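Local coordinates for protein serine--tRNA ligase (Pyrococcus horikoshii, PDB 2DQ0) that probably catalyses the ATP-dependent attachment of serine to tRNA(Ser), and also to tRNA(Sec), as a homodimeric class II aminoacyl-tRNA synthetase, at residues A[19-24]-A[108-113]; A[24-29]-A[348-353]. All blocks are in the same frame, centred on the assembly; numbering follows the deposited sequence.

Contact 1: A[19-24]-A[108-113]; sequences IKRGEL and NITHPS
Arg21 reaches across to the backbone of Asn108 and lies against the methyl of Thr110, showing how a single long side chain can tie the end of a helix to an irregular segment. Its CB points at 108-113 without touching it, and CG and CD run out in an extended chain that brings NE 3.7 Å from CG2 of Thr110. At chi4, -72°, the chain bends, turning the guanidinium so that one face looks on that methyl, with NH1 of Arg21 also 3.7 Å from CG2 of Thr110. The edge carries the polar work: Arg21 NH1 donates to Asn108 O at 2.8 Å with an N-H...O angle of 140°, and Arg21 NE adds a weak bond to Asn108 O at 3.0 Å. Behind the arginine, helix 11-21 of the N-terminal domain ends in a Schellman motif, Gly22 taking a positive phi just after Arg21. CZ of Arg21 lies 3.3 Å from Asn108 O; NH1 also makes a weak bond to Ala352 O, and NH2 donates to Gly349 O. Replacing Arg21 by leucine would probably leave Asn108 O without these two donors and Gly349 O without its NH2 partner. With chi1 at 72°, Thr110 sets OG1 between its backbone N and carbonyl carbon, where it bonds to Asp17 OD2 of helix 11-21, while CG2 lies beside the backbone N, against the guanidinium.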
loop_
_atom_site.group_PDB
_atom_site.type_symbol
_atom_site.label_atom_id
_atom_site.label_comp_id
_atom_site.label_asym_id
_atom_site.label_seq_id
_atom_site.Cartn_x
_atom_site.Cartn_y
_atom_site.Cartn_z
ATOM N N ILE A 19 -26.070 26.280 3.781
ATOM C CA ILE A 19 -26.571 26.401 5.140
ATOM C C ILE A 19 -27.130 25.064 5.622
ATOM O O ILE A 19 -26.980 24.712 6.792
ATOM C CB ILE A 19 -27.625 27.525 5.252
ATOM C CG1 ILE A 19 -26.931 28.878 5.065
ATOM C CG2 ILE A 19 -28.289 27.506 6.627
ATOM C CD1 ILE A 19 -27.876 30.032 4.905
ATOM N N LYS A 20 -27.762 24.307 4.732
ATOM C CA LYS A 20 -28.279 23.006 5.134
ATOM C C LYS A 20 -27.080 22.107 5.453
ATOM O O LYS A 20 -27.204 21.120 6.180
ATOM C CB LYS A 20 -29.072 22.356 4.003
ATOM C CG LYS A 20 -30.416 22.953 3.688
ATOM C CD LYS A 20 -31.053 22.183 2.521
ATOM C CE LYS A 20 -32.285 22.890 1.972
ATOM N NZ LYS A 20 -32.667 22.389 0.623
ATOM N N ARG A 21 -25.922 22.459 4.895
ATOM C CA ARG A 21 -24.712 21.670 5.082
ATOM C C ARG A 21 -23.892 22.086 6.271
ATOM O O ARG A 21 -23.039 21.342 6.706
ATOM C CB ARG A 21 -23.819 21.741 3.843
ATOM C CG ARG A 21 -24.128 20.737 2.750
ATOM C CD ARG A 21 -23.177 20.960 1.573
ATOM N NE ARG A 21 -23.323 19.953 0.526
ATOM C CZ ARG A 21 -22.932 18.691 0.633
ATOM N NH1 ARG A 21 -23.113 17.869 -0.383
ATOM N NH2 ARG A 21 -22.354 18.250 1.746
ATOM N N GLY A 22 -24.143 23.279 6.790
ATOM C CA GLY A 22 -23.377 23.748 7.923
ATOM C C GLY A 22 -22.097 24.406 7.446
ATOM O O GLY A 22 -21.124 24.534 8.190
ATOM N N GLU A 23 -22.085 24.823 6.190
ATOM C CA GLU A 23 -20.908 25.474 5.634
ATOM C C GLU A 23 -21.184 26.960 5.544
ATOM O O GLU A 23 -21.046 27.567 4.483
ATOM C CB GLU A 23 -20.608 24.911 4.248
ATOM C CG GLU A 23 -20.417 23.425 4.255
ATOM C CD GLU A 23 -19.233 23.012 5.114
ATOM O OE1 GLU A 23 -18.097 23.417 4.792
ATOM O OE2 GLU A 23 -19.438 22.285 6.110
ATOM N N LEU A 24 -21.571 27.553 6.664
ATOM C CA LEU A 24 -21.887 28.968 6.670
ATOM C C LEU A 24 -20.724 29.890 6.344
ATOM O O LEU A 24 -20.899 30.924 5.712
ATOM C CB LEU A 24 -22.504 29.359 8.012
ATOM C CG LEU A 24 -23.964 28.920 8.165
ATOM C CD1 LEU A 24 -24.052 27.407 8.402
ATOM C CD2 LEU A 24 -24.583 29.683 9.316
ATOM N N ASN A 108 -20.787 19.584 -3.353
ATOM C CA ASN A 108 -21.829 19.270 -4.306
ATOM C C ASN A 108 -23.171 19.678 -3.718
ATOM O O ASN A 108 -23.365 19.635 -2.505
ATOM C CB ASN A 108 -21.845 17.773 -4.621
ATOM C CG ASN A 108 -22.468 17.477 -5.979
ATOM O OD1 ASN A 108 -22.480 16.336 -6.443
ATOM N ND2 ASN A 108 -22.986 18.520 -6.627
ATOM N N ILE A 109 -24.082 20.101 -4.589
ATOM C CA ILE A 109 -25.405 20.495 -4.170
ATOM C C ILE A 109 -26.119 19.204 -3.811
ATOM O O ILE A 109 -26.060 18.227 -4.564
ATOM C CB ILE A 109 -26.160 21.197 -5.306
ATOM C CG1 ILE A 109 -25.373 22.419 -5.774
ATOM C CG2 ILE A 109 -27.549 21.628 -4.826
ATOM C CD1 ILE A 109 -25.148 23.438 -4.692
ATOM N N THR A 110 -26.782 19.200 -2.657
ATOM C CA THR A 110 -27.500 18.022 -2.191
ATOM C C THR A 110 -28.788 17.821 -2.967
ATOM O O THR A 110 -29.391 18.776 -3.471
ATOM C CB THR A 110 -27.889 18.129 -0.693
ATOM O OG1 THR A 110 -28.940 19.093 -0.539
ATOM C CG2 THR A 110 -26.686 18.544 0.156
ATOM N N HIS A 111 -29.203 16.564 -3.043
ATOM C CA HIS A 111 -30.430 16.189 -3.707
ATOM C C HIS A 111 -31.610 16.519 -2.786
ATOM O O HIS A 111 -31.480 16.558 -1.550
ATOM C CB HIS A 111 -30.416 14.700 -4.025
ATOM C CG HIS A 111 -31.600 14.243 -4.818
ATOM N ND1 HIS A 111 -32.847 14.063 -4.256
ATOM C CD2 HIS A 111 -31.731 13.943 -6.133
ATOM C CE1 HIS A 111 -33.691 13.666 -5.191
ATOM N NE2 HIS A 111 -33.039 13.585 -6.338
ATOM N N PRO A 112 -32.781 16.788 -3.381
ATOM C CA PRO A 112 -33.962 17.113 -2.580
ATOM C C PRO A 112 -34.332 16.023 -1.577
ATOM O O PRO A 112 -34.898 16.317 -0.527
ATOM C CB PRO A 112 -35.028 17.317 -3.638
ATOM C CG PRO A 112 -34.239 17.946 -4.745
ATOM C CD PRO A 112 -33.040 17.046 -4.807
ATOM N N SER A 113 -33.988 14.775 -1.889
ATOM C CA SER A 113 -34.321 13.662 -1.013
ATOM C C SER A 113 -33.466 13.521 0.239
ATOM O O SER A 113 -33.818 12.752 1.143
ATOM C CB SER A 113 -34.303 12.334 -1.795
ATOM O OG SER A 113 -33.028 12.045 -2.335
#

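Contact 2: A[24-29]-A[348-353]; sequences LEKVKW and LGYVAA
Lys26 and Tyr350 meet end-on, joining the N-terminal tRNA-binding extension to the class II catalytic core. The lysine belongs to the 3-10 turn of 24-26, just ahead of helix 28-65, one of the two long helices of the coiled-coil arm; the tyrosine sits in the loop between the antiparallel strands 338-342 and 354-362 of the core sheet. The example illustrates how an extended lysine and a tyrosine can together span a wide gap: the nearest CA atoms, those of Lys26 and Tyr350, are 12.7 Å apart. Lys26 has CG anti to its carbonyl carbon and beside the backbone N (chi1 -80°), and from there the chain is stretched out to its ammonium. Tyr350 likewise has CG anti to its carbonyl carbon, and its ring comes from the opposite direction, bringing the hydroxyl to the ammonium; NZ of Lys26 donates to OH of Tyr350 at 2.7 Å. The ammonium lies near the plane of the phenol ring, at its edge rather than over a face. CD and CE of Lys26 follow alongside, each 3.6 Å from Tyr350 OH. Both ends have a second partner: NZ also bonds to Arg105 O, and the phenol oxygen to Glu23 OE1, a carboxylate likely to ease the placing of a positive charge nearby. Nearer its root, CG of Lys26 lies 3.6 Å above one face of the Trp29 indole, towards the rim. Lys28 behaves differently from Lys26: a bend at its last torsion, chi4 -66°, turns the ammonium back on its own segment, where Lys28 NZ donates to Glu25 O at 2.7 Å, tilted 31° from the carbonyl plane.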
loop_
_atom_site.group_PDB
_atom_site.type_symbol
_atom_site.label_atom_id
_atom_site.label_comp_id
_atom_site.label_asym_id
_atom_site.label_seq_id
_atom_site.Cartn_x
_atom_site.Cartn_y
_atom_site.Cartn_z
ATOM N N LEU A 24 -21.571 27.553 6.664
ATOM C CA LEU A 24 -21.887 28.968 6.670
ATOM C C LEU A 24 -20.724 29.890 6.344
ATOM O O LEU A 24 -20.899 30.924 5.712
ATOM C CB LEU A 24 -22.504 29.359 8.012
ATOM C CG LEU A 24 -23.964 28.920 8.165
ATOM C CD1 LEU A 24 -24.052 27.407 8.402
ATOM C CD2 LEU A 24 -24.583 29.683 9.316
ATOM N N GLU A 25 -19.524 29.526 6.753
ATOM C CA GLU A 25 -18.401 30.399 6.478
ATOM C C GLU A 25 -18.108 30.478 4.983
ATOM O O GLU A 25 -17.229 31.219 4.550
ATOM C CB GLU A 25 -17.186 29.936 7.294
ATOM C CG GLU A 25 -17.507 29.903 8.805
ATOM C CD GLU A 25 -16.283 29.859 9.716
ATOM O OE1 GLU A 25 -15.385 30.718 9.563
ATOM O OE2 GLU A 25 -16.233 28.975 10.601
ATOM N N LYS A 26 -18.879 29.736 4.193
ATOM C CA LYS A 26 -18.702 29.726 2.745
ATOM C C LYS A 26 -19.884 30.281 1.967
ATOM O O LYS A 26 -19.867 30.302 0.738
ATOM C CB LYS A 26 -18.387 28.312 2.250
ATOM C CG LYS A 26 -16.944 27.920 2.453
ATOM C CD LYS A 26 -16.688 26.485 2.041
ATOM C CE LYS A 26 -15.215 26.164 2.168
ATOM N NZ LYS A 26 -14.919 24.770 1.796
ATOM N N VAL A 27 -20.917 30.725 2.662
ATOM C CA VAL A 27 -22.055 31.292 1.955
ATOM C C VAL A 27 -21.585 32.592 1.277
ATOM O O VAL A 27 -21.924 32.863 0.126
ATOM C CB VAL A 27 -23.239 31.582 2.923
ATOM C CG1 VAL A 27 -22.898 32.734 3.854
ATOM C CG2 VAL A 27 -24.483 31.890 2.135
ATOM N N LYS A 28 -20.767 33.366 1.986
ATOM C CA LYS A 28 -20.249 34.629 1.470
ATOM C C LYS A 28 -19.466 34.485 0.169
ATOM O O LYS A 28 -19.078 35.476 -0.445
ATOM C CB LYS A 28 -19.347 35.299 2.510
ATOM C CG LYS A 28 -18.101 34.509 2.870
ATOM C CD LYS A 28 -17.121 35.369 3.644
ATOM C CE LYS A 28 -16.079 34.534 4.366
ATOM N NZ LYS A 28 -16.700 33.716 5.447
ATOM N N TRP A 29 -19.237 33.248 -0.247
ATOM C CA TRP A 29 -18.484 32.974 -1.468
ATOM C C TRP A 29 -19.325 33.094 -2.732
ATOM O O TRP A 29 -18.815 33.434 -3.794
ATOM C CB TRP A 29 -17.904 31.564 -1.409
ATOM C CG TRP A 29 -16.641 31.418 -0.647
ATOM C CD1 TRP A 29 -15.955 32.391 0.021
ATOM C CD2 TRP A 29 -15.864 30.228 -0.533
ATOM N NE1 TRP A 29 -14.790 31.881 0.537
ATOM C CE2 TRP A 29 -14.709 30.553 0.213
ATOM C CE3 TRP A 29 -16.029 28.914 -0.996
ATOM C CZ2 TRP A 29 -13.724 29.613 0.507
ATOM C CZ3 TRP A 29 -15.045 27.977 -0.705
ATOM C CH2 TRP A 29 -13.908 28.333 0.040
ATOM N N LEU A 348 -23.154 14.738 5.471
ATOM C CA LEU A 348 -22.969 14.245 4.118
ATOM C C LEU A 348 -21.595 14.281 3.455
ATOM O O LEU A 348 -21.223 13.324 2.758
ATOM C CB LEU A 348 -23.999 14.889 3.186
ATOM C CG LEU A 348 -24.025 14.308 1.759
ATOM C CD1 LEU A 348 -24.106 12.778 1.823
ATOM C CD2 LEU A 348 -25.206 14.902 0.959
ATOM N N GLY A 349 -20.825 15.344 3.636
ATOM C CA GLY A 349 -19.533 15.341 2.967
ATOM C C GLY A 349 -19.610 16.017 1.607
ATOM O O GLY A 349 -20.653 16.004 0.952
ATOM N N TYR A 350 -18.493 16.599 1.185
ATOM C CA TYR A 350 -18.399 17.349 -0.059
ATOM C C TYR A 350 -18.695 16.694 -1.403
ATOM O O TYR A 350 -19.313 17.302 -2.268
ATOM C CB TYR A 350 -17.012 17.992 -0.144
ATOM C CG TYR A 350 -16.894 19.296 0.602
ATOM C CD1 TYR A 350 -17.394 19.416 1.900
ATOM C CD2 TYR A 350 -16.313 20.424 0.001
ATOM C CE1 TYR A 350 -17.332 20.618 2.585
ATOM C CE2 TYR A 350 -16.239 21.638 0.678
ATOM C CZ TYR A 350 -16.759 21.727 1.981
ATOM O OH TYR A 350 -16.725 22.917 2.687
ATOM N N VAL A 351 -18.264 15.460 -1.590
ATOM C CA VAL A 351 -18.436 14.831 -2.882
ATOM C C VAL A 351 -19.832 14.375 -3.268
ATOM O O VAL A 351 -20.246 14.543 -4.416
ATOM C CB VAL A 351 -17.480 13.634 -3.021
ATOM C CG1 VAL A 351 -17.451 13.175 -4.468
ATOM C CG2 VAL A 351 -16.089 14.028 -2.538
ATOM N N ALA A 352 -20.573 13.818 -2.321
ATOM C CA ALA A 352 -21.884 13.294 -2.658
ATOM C C ALA A 352 -23.046 14.267 -2.706
ATOM O O ALA A 352 -23.056 15.298 -2.038
ATOM C CB ALA A 352 -22.224 12.146 -1.720
ATOM N N ALA A 353 -24.023 13.918 -3.529
ATOM C CA ALA A 353 -25.254 14.687 -3.643
ATOM C C ALA A 353 -26.236 14.006 -2.683
ATOM O O ALA A 353 -27.076 14.654 -2.074
ATOM C CB ALA A 353 -25.794 14.625 -5.066
#

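Contacts 1 and 2 have centres about 6 Å apart and form one continuous junction, with Leu24 common to both. Their segments alternate along the chain, so the loop 348-353 is met by residues from both sides of the coiled-coil arm. The pair Glu23 OE1 and Tyr350 OH, 2.6 Å apart, links the two contacts, and Asn108 N comes within 2.9 Å of Tyr350 O, a probable hydrogen bond, so both segments of contact 1 hold Tyr350, 19-24 at its phenol and 108-113 at its backbone. The junction flanks the active site without entering it: the seryl-adenylate analogue lies about 12 Å from the side chain of Tyr350 and about 14 Å from that of Arg21.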